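Local coordinates for protein N-ACETYLMURAMOYL-L-ALANINE AMIDASE CwlV (Paenibacillus polymyxa, PDB 1JWQ) that probably cleaves the amide bond between N-acetylmuramic acid and L-alanine in bacterial cell-wall peptidoglycan, through a zinc-dependent catalytic domain, the part present here, at residues A[107-110]-A[111-114]; A[164-167]-A[168-171]. All coordinates share one frame; numbering follows the deposited sequence.

Contact 1. Residues A[107-110]-A[111-114]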
loop_
_atom_site.group_PDB
_atom_site.type_symbol
_atom_site.label_atom_id
_atom_site.label_comp_id
_atom_site.label_asym_id
_atom_site.label_seq_id
_atom_site.Cartn_x
_atom_site.Cartn_y
_atom_site.Cartn_z
ATOM N N VAL A 107 -4.331 9.835 -8.924
ATOM C CA VAL A 107 -3.637 9.068 -9.953
ATOM C C VAL A 107 -3.481 7.620 -9.495
ATOM O O VAL A 107 -3.790 6.690 -10.238
ATOM C CB VAL A 107 -2.247 9.675 -10.273
ATOM C CG1 VAL A 107 -1.496 8.797 -11.279
ATOM C CG2 VAL A 107 -2.423 11.082 -10.838
ATOM N N MET A 108 -3.016 7.427 -8.265
ATOM C CA MET A 108 -2.842 6.074 -7.746
ATOM C C MET A 108 -4.135 5.266 -7.842
ATOM O O MET A 108 -4.147 4.155 -8.369
ATOM C CB MET A 108 -2.375 6.115 -6.287
ATOM C CG MET A 108 -2.327 4.751 -5.614
ATOM S SD MET A 108 -1.225 3.586 -6.457
ATOM C CE MET A 108 0.342 4.100 -5.776
ATOM N N HIS A 109 -5.229 5.828 -7.344
ATOM C CA HIS A 109 -6.509 5.128 -7.369
ATOM C C HIS A 109 -6.932 4.760 -8.788
ATOM O O HIS A 109 -7.510 3.701 -9.014
ATOM C CB HIS A 109 -7.600 5.985 -6.722
ATOM C CG HIS A 109 -8.779 5.194 -6.250
ATOM N ND1 HIS A 109 -8.701 4.288 -5.214
ATOM C CD2 HIS A 109 -10.064 5.161 -6.683
ATOM C CE1 HIS A 109 -9.884 3.731 -5.030
ATOM N NE2 HIS A 109 -10.728 4.243 -5.907
ATOM N N LYS A 110 -6.642 5.646 -9.736
ATOM C CA LYS A 110 -6.987 5.433 -11.141
ATOM C C LYS A 110 -6.460 4.099 -11.678
ATOM O O LYS A 110 -7.143 3.406 -12.434
ATOM C CB LYS A 110 -6.429 6.584 -11.988
ATOM C CG LYS A 110 -6.808 6.536 -13.466
ATOM C CD LYS A 110 -6.163 7.682 -14.237
ATOM C CE LYS A 110 -6.771 7.837 -15.629
ATOM N NZ LYS A 110 -6.791 6.560 -16.394
ATOM N N TYR A 111 -5.249 3.728 -11.279
ATOM C CA TYR A 111 -4.657 2.479 -11.755
ATOM C C TYR A 111 -4.737 1.341 -10.753
ATOM O O TYR A 111 -4.836 0.166 -11.120
ATOM C CB TYR A 111 -3.200 2.719 -12.146
ATOM C CG TYR A 111 -3.066 3.765 -13.221
ATOM C CD1 TYR A 111 -2.869 5.107 -12.895
ATOM C CD2 TYR A 111 -3.210 3.425 -14.565
ATOM C CE1 TYR A 111 -2.823 6.088 -13.886
ATOM C CE2 TYR A 111 -3.168 4.392 -15.558
ATOM C CZ TYR A 111 -2.976 5.720 -15.212
ATOM O OH TYR A 111 -2.944 6.680 -16.197
ATOM N N PHE A 112 -4.701 1.702 -9.481
ATOM C CA PHE A 112 -4.753 0.737 -8.395
ATOM C C PHE A 112 -6.128 0.076 -8.229
ATOM O O PHE A 112 -6.240 -1.153 -8.221
ATOM C CB PHE A 112 -4.328 1.454 -7.107
ATOM C CG PHE A 112 -4.685 0.729 -5.847
ATOM C CD1 PHE A 112 -5.393 1.386 -4.843
ATOM C CD2 PHE A 112 -4.290 -0.587 -5.639
ATOM C CE1 PHE A 112 -5.701 0.743 -3.652
ATOM C CE2 PHE A 112 -4.594 -1.238 -4.448
ATOM C CZ PHE A 112 -5.297 -0.576 -3.454
ATOM N N ALA A 113 -7.170 0.891 -8.110
ATOM C CA ALA A 113 -8.520 0.379 -7.907
ATOM C C ALA A 113 -9.000 -0.645 -8.939
ATOM O O ALA A 113 -9.445 -1.733 -8.577
ATOM C CB ALA A 113 -9.506 1.548 -7.822
ATOM N N PRO A 114 -8.925 -0.314 -10.238
ATOM C CA PRO A 114 -9.376 -1.265 -11.261
ATOM C C PRO A 114 -8.596 -2.575 -11.227
ATOM O O PRO A 114 -9.125 -3.629 -11.577
ATOM C CB PRO A 114 -9.150 -0.503 -12.565
ATOM C CG PRO A 114 -9.316 0.929 -12.151
ATOM C CD PRO A 114 -8.549 0.970 -10.854
#

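Contact 2. Residues A[164-167]-A[168-171]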
loop_
_atom_site.group_PDB
_atom_site.type_symbol
_atom_site.label_atom_id
_atom_site.label_comp_id
_atom_site.label_asym_id
_atom_site.label_seq_id
_atom_site.Cartn_x
_atom_site.Cartn_y
_atom_site.Cartn_z
ATOM N N VAL A 164 -2.421 -6.454 -8.995
ATOM C CA VAL A 164 -2.550 -5.277 -8.147
ATOM C C VAL A 164 -1.210 -4.577 -7.977
ATOM O O VAL A 164 -1.145 -3.350 -7.976
ATOM C CB VAL A 164 -3.121 -5.665 -6.768
ATOM C CG1 VAL A 164 -3.124 -4.460 -5.836
ATOM C CG2 VAL A 164 -4.542 -6.193 -6.939
ATOM N N ALA A 165 -0.142 -5.360 -7.844
ATOM C CA ALA A 165 1.192 -4.794 -7.693
ATOM C C ALA A 165 1.520 -3.964 -8.926
ATOM O O ALA A 165 2.147 -2.908 -8.831
ATOM C CB ALA A 165 2.227 -5.907 -7.514
ATOM N N GLN A 166 1.101 -4.445 -10.092
ATOM C CA GLN A 166 1.366 -3.707 -11.320
ATOM C C GLN A 166 0.551 -2.423 -11.321
ATOM O O GLN A 166 1.022 -1.383 -11.776
ATOM C CB GLN A 166 1.004 -4.539 -12.552
ATOM C CG GLN A 166 1.311 -3.827 -13.865
ATOM C CD GLN A 166 2.798 -3.573 -14.061
ATOM O OE1 GLN A 166 3.601 -4.508 -14.102
ATOM N NE2 GLN A 166 3.172 -2.305 -14.185
ATOM N N GLY A 167 -0.673 -2.504 -10.810
ATOM C CA GLY A 167 -1.527 -1.332 -10.753
ATOM C C GLY A 167 -0.924 -0.276 -9.844
ATOM O O GLY A 167 -0.917 0.912 -10.170
ATOM N N ILE A 168 -0.415 -0.708 -8.696
ATOM C CA ILE A 168 0.205 0.209 -7.747
ATOM C C ILE A 168 1.453 0.820 -8.382
ATOM O O ILE A 168 1.703 2.025 -8.268
ATOM C CB ILE A 168 0.568 -0.530 -6.437
ATOM C CG1 ILE A 168 -0.722 -0.988 -5.747
ATOM C CG2 ILE A 168 1.377 0.371 -5.521
ATOM C CD1 ILE A 168 -0.499 -1.803 -4.471
ATOM N N ALA A 169 2.226 -0.014 -9.070
ATOM C CA ALA A 169 3.430 0.458 -9.739
ATOM C C ALA A 169 3.059 1.516 -10.777
ATOM O O ALA A 169 3.720 2.543 -10.879
ATOM C CB ALA A 169 4.158 -0.718 -10.405
ATOM N N ASP A 170 2.000 1.265 -11.543
ATOM C CA ASP A 170 1.565 2.219 -12.560
ATOM C C ASP A 170 1.171 3.550 -11.915
ATOM O O ASP A 170 1.504 4.618 -12.426
ATOM C CB ASP A 170 0.381 1.660 -13.355
ATOM C CG ASP A 170 0.785 0.545 -14.302
ATOM O OD1 ASP A 170 -0.116 -0.115 -14.859
ATOM O OD2 ASP A 170 1.999 0.329 -14.494
ATOM N N GLY A 171 0.464 3.483 -10.793
ATOM C CA GLY A 171 0.063 4.699 -10.109
ATOM C C GLY A 171 1.269 5.568 -9.793
ATOM O O GLY A 171 1.239 6.787 -9.965
#

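Contact 1. Residues A[107-110]-A[111-114]
A113 CB sits over the middle of the H109 ring, 3.6 Å from its centroid and 14° off the ring normal, a CH-pi contact across one helical turn. H109 swings its CG anti to the backbone N (chi1 -159°), which brings the imidazole alongside the next turn with a face to the methyl. On another side of the helix, K110 and Y111 run side by side in the same direction: K110 CG lies over one face of the phenol, 4.3 Å from the ring centroid, and K110 CD comes to 3.7 Å from Y111 CE1. V107 approaches the same ring at its rim, where its CG1 is 4.0 Å from Y111 CE1, while V107 O lies at the ring edge. Replacing Y111 by an alanine is likely to leave the aliphatic chain of K110 without its aromatic support and to take away the ring carbon that V107 CG1 packs against. M108 and F112 form a Met-aromatic contact, SD lying 5.5 Å from the F112 ring centroid and oblique to the ring. All of this lies on helix 102-116, which connects strands 92-96 and 120-125 in a beta-alpha-beta unit of the open alpha-beta-alpha fold. F112 N donates to M108 O at 2.7 Å and A113 N to H109 O at 3.0 Å, whereas Y111 N makes weak hydrogen bonds to the carbonyls of V107 and M108. P114, which has no N-H to donate, kinks the helix. Farther out, T94 OG1 bonds H109 ND1 and D120 OD2 bonds H109 NE2, so both ring nitrogens are gripped and the imidazole is probably fixed in rotation. L141 of strand 138-145 touches both M108 and F112.

Contact 2. Residues A[164-167]-A[168-171]
Q166 reaches along the helix to D170, one turn on, and joins it by a single side-chain hydrogen bond. Its CB points away from the following turn, with CG anti to the backbone N (chi1 -178°); a bend at the next torsion then brings the end of the chain back. CG passes near D170 OD1, and the amide carbon CD lies on the side of D170 OD2. At the tip, NE2 donates to that same OD2 at 2.9 Å, with an N-H...O angle of 149°. The acceptor lies close to the amide plane, but the donor meets OD2 from above the carboxylate plane, and the two flat groups are turned 44° from each other. NE2 also comes within 4.2 Å of A169 CB. Toward helix 102-116, V164 and I168 meet through methyls, CG1 of V164 to CD1 of I168 at 4.0 Å. The i to i+4 backbone bonds continue unbroken from V164 O to I168 N through G167 O to G171 N. The arrangement is regular alpha-helix with a polar pair on a partly exposed side and aliphatic groups buried. Helix 158-176 is packed between two others: A165, Q166 and A169 touch helix 26-42 through K36, I40 and L41, while V164 and I168 lie against F112 of helix 102-116.

Overall arrangement
Contacts 1 and 2 are single-helix contacts on neighbouring helices, 102-116 and 158-176, with centres about 8 Å apart. Contact 2 is the more buried; contact 1 runs from buried M108, H109, F112 and A113 to exposed K110 and P114. Their chemistry differs accordingly: aromatic rings carry contact 1, whereas contact 2 combines aliphatic packing with one amide-to-carboxylate hydrogen bond at its partly exposed side. The helices meet directly, F112 CD2 lying 3.6 Å from I168 CG1 and M108 CE 3.5 Å from I168 O. G167 O lies near Y111 CB and G171 O near V107 CG1, an approach probably eased by the missing side chains. The F112 side chain is about 12 Å from the bound zinc.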